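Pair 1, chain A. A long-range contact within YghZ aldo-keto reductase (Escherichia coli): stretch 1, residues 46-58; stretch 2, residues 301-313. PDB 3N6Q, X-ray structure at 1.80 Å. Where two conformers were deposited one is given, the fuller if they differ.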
# COMPACT_ATOMS: atom_id res chain seq x y z
N ARG A 46 -33.73 -8.81 -13.41
CA ARG A 46 -33.96 -7.56 -12.74
C ARG A 46 -35.02 -7.74 -11.66
O ARG A 46 -34.92 -7.17 -10.58
CB ARG A 46 -34.48 -6.49 -13.75
CG ARG A 46 -34.82 -5.19 -13.05
CD ARG A 46 -35.51 -4.18 -14.02
NE ARG A 46 -34.91 -4.21 -15.34
CZ ARG A 46 -33.81 -3.55 -15.67
NH1 ARG A 46 -33.16 -2.81 -14.76
NH2 ARG A 46 -33.38 -3.63 -16.94
N ALA A 47 -36.05 -8.50 -11.99
CA ALA A 47 -37.19 -8.72 -11.07
C ALA A 47 -36.73 -9.46 -9.80
O ALA A 47 -37.15 -9.10 -8.65
CB ALA A 47 -38.27 -9.49 -11.75
N ILE A 48 -35.89 -10.49 -10.02
CA ILE A 48 -35.23 -11.20 -8.92
C ILE A 48 -34.41 -10.30 -7.99
O ILE A 48 -34.57 -10.36 -6.74
CB ILE A 48 -34.44 -12.46 -9.37
CG1 ILE A 48 -35.33 -13.46 -10.18
CG2 ILE A 48 -33.76 -13.10 -8.11
CD1 ILE A 48 -34.59 -14.43 -11.11
N LEU A 49 -33.48 -9.48 -8.52
CA LEU A 49 -32.68 -8.63 -7.63
C LEU A 49 -33.51 -7.64 -6.87
O LEU A 49 -33.20 -7.27 -5.69
CB LEU A 49 -31.56 -7.86 -8.41
CG LEU A 49 -30.59 -8.80 -9.16
CD1 LEU A 49 -29.49 -7.97 -9.90
CD2 LEU A 49 -29.85 -9.73 -8.16
N ARG A 50 -34.48 -7.05 -7.58
CA ARG A 50 -35.27 -6.02 -6.93
C ARG A 50 -36.10 -6.60 -5.80
O ARG A 50 -36.23 -6.01 -4.75
CB ARG A 50 -36.24 -5.36 -7.92
CG ARG A 50 -35.52 -4.44 -8.92
CD ARG A 50 -36.60 -3.77 -9.81
NE ARG A 50 -36.03 -2.73 -10.68
CZ ARG A 50 -36.77 -1.88 -11.40
NH1 ARG A 50 -38.11 -1.96 -11.35
NH2 ARG A 50 -36.19 -0.98 -12.20
N LYS A 51 -36.68 -7.75 -6.06
CA LYS A 51 -37.45 -8.44 -5.03
C LYS A 51 -36.57 -8.83 -3.86
O LYS A 51 -36.94 -8.55 -2.68
CB LYS A 51 -38.18 -9.66 -5.62
CG LYS A 51 -38.93 -10.55 -4.57
CD LYS A 51 -40.07 -9.72 -3.90
CE LYS A 51 -41.14 -9.39 -4.92
NZ LYS A 51 -42.38 -8.80 -4.30
N ALA A 52 -35.39 -9.42 -4.15
CA ALA A 52 -34.44 -9.75 -3.08
C ALA A 52 -34.20 -8.58 -2.16
O ALA A 52 -34.37 -8.68 -0.92
CB ALA A 52 -33.11 -10.27 -3.67
N PHE A 53 -33.83 -7.44 -2.73
CA PHE A 53 -33.47 -6.27 -1.93
C PHE A 53 -34.69 -5.69 -1.19
O PHE A 53 -34.56 -5.26 -0.04
CB PHE A 53 -32.82 -5.21 -2.81
CG PHE A 53 -32.20 -4.08 -2.05
CD1 PHE A 53 -31.21 -4.32 -1.09
CD2 PHE A 53 -32.61 -2.76 -2.29
CE1 PHE A 53 -30.60 -3.26 -0.37
CE2 PHE A 53 -31.96 -1.66 -1.59
CZ PHE A 53 -30.98 -1.91 -0.65
N ASP A 54 -35.86 -5.70 -1.84
CA ASP A 54 -37.12 -5.23 -1.16
C ASP A 54 -37.48 -6.15 0.03
O ASP A 54 -38.22 -5.73 0.95
CB ASP A 54 -38.24 -5.25 -2.15
CG ASP A 54 -38.23 -4.04 -3.10
OD1 ASP A 54 -37.54 -3.05 -2.84
OD2 ASP A 54 -39.03 -4.09 -4.01
N LEU A 55 -37.01 -7.40 -0.01
CA LEU A 55 -37.20 -8.33 1.15
C LEU A 55 -36.13 -8.23 2.23
O LEU A 55 -36.21 -8.94 3.25
CB LEU A 55 -37.34 -9.78 0.70
CG LEU A 55 -38.53 -10.18 -0.15
CD1 LEU A 55 -38.24 -11.51 -0.79
CD2 LEU A 55 -39.90 -10.21 0.69
N GLY A 56 -35.18 -7.29 2.08
CA GLY A 56 -34.09 -7.15 3.04
C GLY A 56 -32.88 -8.03 2.74
O GLY A 56 -31.95 -8.12 3.53
N ILE A 57 -32.92 -8.76 1.64
CA ILE A 57 -31.74 -9.57 1.29
C ILE A 57 -30.67 -8.62 0.73
O ILE A 57 -30.84 -8.07 -0.35
CB ILE A 57 -32.09 -10.64 0.31
CG1 ILE A 57 -33.14 -11.59 0.96
CG2 ILE A 57 -30.82 -11.41 -0.12
CD1 ILE A 57 -33.56 -12.64 0.03
N THR A 58 -29.60 -8.45 1.48
CA THR A 58 -28.58 -7.45 1.18
C THR A 58 -27.31 -8.14 0.66
O THR A 58 -26.32 -7.44 0.28
CB THR A 58 -28.19 -6.69 2.41
OG1 THR A 58 -27.88 -7.65 3.43
CG2 THR A 58 -29.33 -5.76 2.91
N GLY A 301 -30.95 -19.91 -4.43
CA GLY A 301 -30.70 -19.66 -5.86
C GLY A 301 -31.97 -19.50 -6.66
O GLY A 301 -32.30 -20.38 -7.46
N ALA A 302 -32.68 -18.40 -6.45
CA ALA A 302 -34.03 -18.21 -6.99
C ALA A 302 -34.07 -18.00 -8.47
O ALA A 302 -33.26 -17.25 -9.03
CB ALA A 302 -34.73 -17.04 -6.29
N SER A 303 -35.05 -18.62 -9.13
CA SER A 303 -35.31 -18.41 -10.54
C SER A 303 -36.48 -17.47 -10.82
O SER A 303 -36.75 -17.15 -11.98
CB SER A 303 -35.57 -19.75 -11.23
OG SER A 303 -36.58 -20.46 -10.52
N ARG A 304 -37.22 -17.08 -9.79
CA ARG A 304 -38.29 -16.09 -9.96
C ARG A 304 -38.58 -15.38 -8.67
O ARG A 304 -38.33 -15.92 -7.61
CB ARG A 304 -39.58 -16.76 -10.45
CG ARG A 304 -39.99 -17.92 -9.61
CD ARG A 304 -40.94 -18.83 -10.41
NE ARG A 304 -42.26 -18.21 -10.47
CZ ARG A 304 -43.33 -18.62 -9.79
NH1 ARG A 304 -43.27 -19.71 -9.04
NH2 ARG A 304 -44.47 -17.94 -9.88
N ALA A 305 -39.19 -14.20 -8.75
CA ALA A 305 -39.42 -13.37 -7.55
C ALA A 305 -40.20 -14.13 -6.48
O ALA A 305 -39.87 -14.06 -5.30
CB ALA A 305 -40.14 -12.08 -7.91
N GLU A 306 -41.21 -14.91 -6.90
CA GLU A 306 -42.13 -15.56 -5.97
C GLU A 306 -41.41 -16.53 -5.05
O GLU A 306 -41.84 -16.76 -3.92
CB GLU A 306 -43.18 -16.38 -6.75
CG GLU A 306 -44.24 -15.55 -7.48
CD GLU A 306 -43.70 -14.78 -8.70
OE1 GLU A 306 -42.63 -15.15 -9.27
OE2 GLU A 306 -44.34 -13.75 -9.05
N GLN A 307 -40.38 -17.19 -5.59
CA GLN A 307 -39.64 -18.15 -4.81
C GLN A 307 -39.04 -17.48 -3.60
O GLN A 307 -39.02 -18.07 -2.51
CB GLN A 307 -38.51 -18.84 -5.60
CG GLN A 307 -37.88 -19.94 -4.72
CD GLN A 307 -36.63 -20.61 -5.30
OE1 GLN A 307 -36.43 -20.63 -6.52
NE2 GLN A 307 -35.82 -21.25 -4.42
N LEU A 308 -38.55 -16.24 -3.76
CA LEU A 308 -37.95 -15.52 -2.64
C LEU A 308 -39.01 -15.23 -1.58
O LEU A 308 -38.77 -15.45 -0.41
CB LEU A 308 -37.29 -14.21 -3.09
CG LEU A 308 -36.10 -14.42 -4.03
CD1 LEU A 308 -35.65 -13.03 -4.54
CD2 LEU A 308 -34.97 -15.13 -3.23
N GLU A 309 -40.17 -14.75 -2.02
CA GLU A 309 -41.26 -14.47 -1.07
C GLU A 309 -41.56 -15.75 -0.25
O GLU A 309 -41.71 -15.69 0.94
CB GLU A 309 -42.50 -13.94 -1.81
CG GLU A 309 -42.19 -12.70 -2.66
CD GLU A 309 -43.41 -12.10 -3.42
OE1 GLU A 309 -43.73 -10.91 -3.17
OE2 GLU A 309 -44.04 -12.79 -4.27
N GLU A 310 -41.60 -16.90 -0.90
CA GLU A 310 -41.98 -18.14 -0.22
C GLU A 310 -40.85 -18.55 0.73
O GLU A 310 -41.07 -18.91 1.90
CB GLU A 310 -42.22 -19.23 -1.26
CG GLU A 310 -43.00 -20.46 -0.76
CD GLU A 310 -42.10 -21.59 -0.19
OE1 GLU A 310 -40.97 -21.31 0.29
OE2 GLU A 310 -42.55 -22.76 -0.22
N ASN A 311 -39.62 -18.44 0.25
CA ASN A 311 -38.47 -18.97 1.09
C ASN A 311 -38.21 -18.17 2.39
O ASN A 311 -37.89 -18.72 3.47
CB ASN A 311 -37.21 -19.00 0.24
CG ASN A 311 -37.17 -20.17 -0.74
OD1 ASN A 311 -36.30 -20.19 -1.62
ND2 ASN A 311 -38.15 -21.07 -0.69
N VAL A 312 -38.40 -16.86 2.34
CA VAL A 312 -38.06 -16.02 3.48
C VAL A 312 -39.03 -16.29 4.63
O VAL A 312 -38.73 -15.96 5.77
CB VAL A 312 -38.08 -14.51 3.19
CG1 VAL A 312 -36.89 -14.08 2.23
CG2 VAL A 312 -39.45 -14.04 2.67
N GLN A 313 -40.19 -16.84 4.30
CA GLN A 313 -41.17 -17.22 5.34
C GLN A 313 -40.74 -18.40 6.19
O GLN A 313 -41.33 -18.67 7.26
CB GLN A 313 -42.54 -17.52 4.72
CG GLN A 313 -43.20 -16.24 4.18
CD GLN A 313 -44.58 -16.54 3.66
OE1 GLN A 313 -45.44 -17.01 4.41
NE2 GLN A 313 -44.76 -16.42 2.34

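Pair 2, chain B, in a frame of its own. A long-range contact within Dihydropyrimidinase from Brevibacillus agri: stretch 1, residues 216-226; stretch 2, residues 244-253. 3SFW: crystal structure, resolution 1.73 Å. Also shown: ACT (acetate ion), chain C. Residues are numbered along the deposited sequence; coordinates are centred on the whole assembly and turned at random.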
# COMPACT_ATOMS: atom_id res chain seq x y z
N ALA B 216 9.27 5.21 15.07
CA ALA B 216 8.69 6.21 16.00
C ALA B 216 8.32 7.51 15.24
O ALA B 216 7.36 8.21 15.61
CB ALA B 216 9.69 6.52 17.14
N GLU B 217 9.15 7.85 14.25
CA GLU B 217 8.87 9.00 13.39
C GLU B 217 7.73 8.62 12.47
O GLU B 217 6.79 9.40 12.26
CB GLU B 217 10.11 9.40 12.59
CG GLU B 217 9.77 10.47 11.55
CD GLU B 217 10.97 10.90 10.72
OE1 GLU B 217 12.13 10.80 11.15
OE2 GLU B 217 10.73 11.44 9.64
N GLY B 218 7.77 7.41 11.93
CA GLY B 218 6.65 6.98 11.07
C GLY B 218 5.32 7.05 11.84
O GLY B 218 4.28 7.47 11.29
N GLU B 219 5.32 6.50 13.04
CA GLU B 219 4.06 6.46 13.81
C GLU B 219 3.48 7.86 14.06
O GLU B 219 2.31 8.13 13.77
CB GLU B 219 4.26 5.76 15.16
CG GLU B 219 2.92 5.59 15.96
CD GLU B 219 2.48 6.87 16.63
OE1 GLU B 219 3.33 7.59 17.22
OE2 GLU B 219 1.26 7.20 16.48
N ALA B 220 4.33 8.77 14.49
CA ALA B 220 3.82 10.13 14.80
C ALA B 220 3.42 10.85 13.53
O ALA B 220 2.48 11.66 13.53
CB ALA B 220 4.89 10.92 15.58
N THR B 221 4.16 10.60 12.44
CA THR B 221 3.75 11.18 11.13
C THR B 221 2.35 10.68 10.80
O THR B 221 1.47 11.46 10.39
CB THR B 221 4.77 10.78 10.01
OG1 THR B 221 6.05 11.31 10.38
CG2 THR B 221 4.33 11.36 8.68
N GLY B 222 2.14 9.36 10.87
CA GLY B 222 0.81 8.82 10.55
C GLY B 222 -0.30 9.36 11.45
O GLY B 222 -1.44 9.55 11.01
N ARG B 223 0.02 9.52 12.73
CA ARG B 223 -0.95 10.05 13.70
C ARG B 223 -1.30 11.49 13.35
O ARG B 223 -2.49 11.86 13.33
CB ARG B 223 -0.38 9.96 15.12
CG ARG B 223 -1.30 10.60 16.19
CD ARG B 223 -1.04 9.91 17.55
NE ARG B 223 0.39 9.61 17.75
CZ ARG B 223 1.25 10.38 18.40
NH1 ARG B 223 2.54 10.06 18.41
NH2 ARG B 223 0.82 11.44 19.11
N ALA B 224 -0.29 12.30 13.04
CA ALA B 224 -0.60 13.70 12.70
C ALA B 224 -1.44 13.74 11.41
O ALA B 224 -2.39 14.54 11.29
CB ALA B 224 0.69 14.48 12.53
N ILE B 225 -1.16 12.83 10.49
CA ILE B 225 -1.89 12.79 9.22
C ILE B 225 -3.36 12.39 9.45
O ILE B 225 -4.27 13.03 8.93
CB ILE B 225 -1.23 11.79 8.24
CG1 ILE B 225 -0.02 12.46 7.60
CG2 ILE B 225 -2.28 11.29 7.20
CD1 ILE B 225 0.91 11.48 6.89
N ALA B 226 -3.60 11.40 10.31
CA ALA B 226 -4.96 10.96 10.58
C ALA B 226 -5.79 12.08 11.24
O ALA B 226 -6.96 12.30 10.89
CB ALA B 226 -4.95 9.72 11.52
N ASP B 244 9.91 5.45 6.12
CA ASP B 244 8.65 5.13 6.81
C ASP B 244 7.71 6.35 6.74
O ASP B 244 6.53 6.22 6.42
CB ASP B 244 8.97 4.78 8.26
CG ASP B 244 7.78 4.19 9.01
OD1 ASP B 244 8.04 3.32 9.87
OD2 ASP B 244 6.61 4.61 8.81
N ALA B 245 8.26 7.52 7.03
CA ALA B 245 7.47 8.75 7.01
C ALA B 245 7.10 9.16 5.58
O ALA B 245 5.94 9.58 5.32
CB ALA B 245 8.19 9.87 7.72
N VAL B 246 8.06 9.04 4.66
CA VAL B 246 7.75 9.35 3.25
C VAL B 246 6.56 8.53 2.74
O VAL B 246 5.64 9.06 2.14
CB VAL B 246 8.97 9.08 2.34
CG1 VAL B 246 8.54 9.20 0.87
CG2 VAL B 246 10.13 10.10 2.64
N ARG B 247 6.57 7.23 3.03
CA ARG B 247 5.47 6.35 2.56
C ARG B 247 4.11 6.83 3.06
O ARG B 247 3.12 6.76 2.35
CB ARG B 247 5.70 4.89 3.05
CG ARG B 247 6.92 4.28 2.41
CD ARG B 247 7.40 3.04 3.19
NE ARG B 247 8.71 2.62 2.70
CZ ARG B 247 9.52 1.80 3.37
NH1 ARG B 247 9.14 1.33 4.55
NH2 ARG B 247 10.70 1.46 2.86
N ARG B 248 4.05 7.24 4.33
CA ARG B 248 2.79 7.69 4.94
C ARG B 248 2.31 9.01 4.31
O ARG B 248 1.10 9.19 4.05
CB ARG B 248 2.95 7.86 6.43
CG ARG B 248 3.00 6.49 7.19
CD ARG B 248 3.58 6.71 8.51
NE ARG B 248 3.81 5.45 9.27
CZ ARG B 248 2.92 4.86 10.09
NH1 ARG B 248 1.65 5.27 10.15
NH2 ARG B 248 3.35 3.93 10.93
N ILE B 249 3.24 9.90 4.04
CA ILE B 249 2.91 11.19 3.41
C ILE B 249 2.43 10.93 1.99
O ILE B 249 1.41 11.48 1.54
CB ILE B 249 4.11 12.17 3.43
CG1 ILE B 249 4.31 12.66 4.86
CG2 ILE B 249 3.85 13.43 2.53
CD1 ILE B 249 5.71 13.32 5.11
N ALA B 250 3.14 10.03 1.28
CA ALA B 250 2.68 9.69 -0.10
C ALA B 250 1.29 9.07 -0.13
O ALA B 250 0.47 9.44 -1.01
CB ALA B 250 3.70 8.78 -0.81
N GLU B 251 1.00 8.17 0.80
CA GLU B 251 -0.37 7.58 0.88
C GLU B 251 -1.42 8.64 1.18
O GLU B 251 -2.50 8.63 0.56
CB GLU B 251 -0.51 6.57 2.03
CG GLU B 251 0.43 5.46 2.11
CD GLU B 251 0.33 4.79 3.50
OE1 GLU B 251 -0.79 4.86 4.13
OE2 GLU B 251 1.38 4.22 3.94
N ALA B 252 -1.12 9.55 2.14
CA ALA B 252 -2.06 10.63 2.48
C ALA B 252 -2.33 11.52 1.24
O ALA B 252 -3.48 11.85 0.94
CB ALA B 252 -1.50 11.50 3.62
N ARG B 253 -1.28 11.83 0.48
CA ARG B 253 -1.48 12.74 -0.65
C ARG B 253 -2.28 12.04 -1.78
O ARG B 253 -3.05 12.69 -2.47
CB ARG B 253 -0.12 13.25 -1.14
CG ARG B 253 0.51 14.24 -0.11
CD ARG B 253 1.90 14.73 -0.54
NE ARG B 253 1.85 15.40 -1.85
CZ ARG B 253 1.65 16.71 -2.05
NH1 ARG B 253 1.35 17.54 -1.05
NH2 ARG B 253 1.70 17.18 -3.29
C ACT C . 10.68 3.34 -0.36
O ACT C . 11.50 2.55 0.17
OXT ACT C . 10.79 3.64 -1.61
CH3 ACT C . 9.65 3.90 0.49

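Both pairs bring two helices side by side, running in nearly the same direction. In pair 1 the axes approach to 9.1 Å and cross at -25°. In pair 2 they approach to 8.4 Å and cross at -19°. The backbones superpose with an RMSD of 0.5 Å over 14 central residues. The register is shared at its first two points. Ile48(A) and Ala305(A), whose CA atoms lie 4.9 Å apart, match Gly218(B) and Ala245(B), whose CA atoms lie 4.5 Å apart. Ala52(A) and Leu308(A), with CA atoms 6.8 Å apart, match Gly222(B) and Arg248(B), with CA atoms 6.1 Å apart.

The position of Leu308(A) and Arg248(B) is central to both contacts. Each CA-to-CB bond points toward the other helix, and each side chain has chi1 in the m well and chi2 in the t well. The chemistry differs. Leu308(A) makes an apolar contact: its CD1 is 4.0 Å from Ile48(A) CG2 and 3.9 Å from Ala52(A) CB. Arg248(B) is long and charged, and it sits as a knob among Gly218(B), Thr221(B), Gly222(B) and Ile225(B).

Two glycines leave room here: Gly222(B) for the arginine, and Gly218(B) for the carboxylate of Asp244(B) that holds it. Gly218(B) takes the place of Ile48(A), and Gly222(B) the place of Ala52(A). A CB on Gly218(B) would lie 2.0 Å from Asp244(B) OD2, a clash. A CB on Gly222(B) would lie 2.2 Å from Arg248(B) NH1, also a clash. In pair 1 the same two positions carry side chains. Ile48(A) covers the start of the second stretch, with its CD1 3.6 Å from Ser303(A) O.

The guanidinium of Arg248(B) is held from its own helix. Arg248(B) NE donates a hydrogen bond to Asp244(B) OD2 at 3.0 Å, as part of a salt bridge. Gly218(B) O lies over one face of the guanidinium, 2.9 Å from Arg248(B) NE, but the angle is too poor for a hydrogen bond. No hydrogen bond crosses between the stretches of pair 2.

Pair 1 does have a polar link across the helices. Lys51(A) NZ donates to Glu309(A) OE1 at 2.7 Å, a hydrogen bond within a salt bridge. The matching residues in pair 2 are Thr221(B) and Ile249(B), and they meet through carbon: Thr221(B) CG2 is 4.0 Å from Ile249(B) CG1. The hydroxyl of Thr221(B) turns back to its own helix, where OG1 donates to Glu217(B) O at 2.8 Å.

Two positions play similar parts in both pairs. Ala305(A) and Ala245(B) both place a small methyl where the backbones run close. Leu55(A) and Ile225(B) superpose with CA atoms 0.1 Å apart, and the CA-to-CB bond of each points toward the second stretch. Leu55(A) CD1 is 3.7 Å from Leu308(A) CB and 4.2 Å from Val312(A) CG1. Ile225(B) CG2 is 3.7 Å from Ala252(B) CB, the smaller residue at the position of Val312(A).

Pair 1 buries 518 Å² between its stretches and pair 2 buries 406 Å². One backbone frame thus accepts a leucine packed among apolar side chains or an arginine lodged beside two glycines.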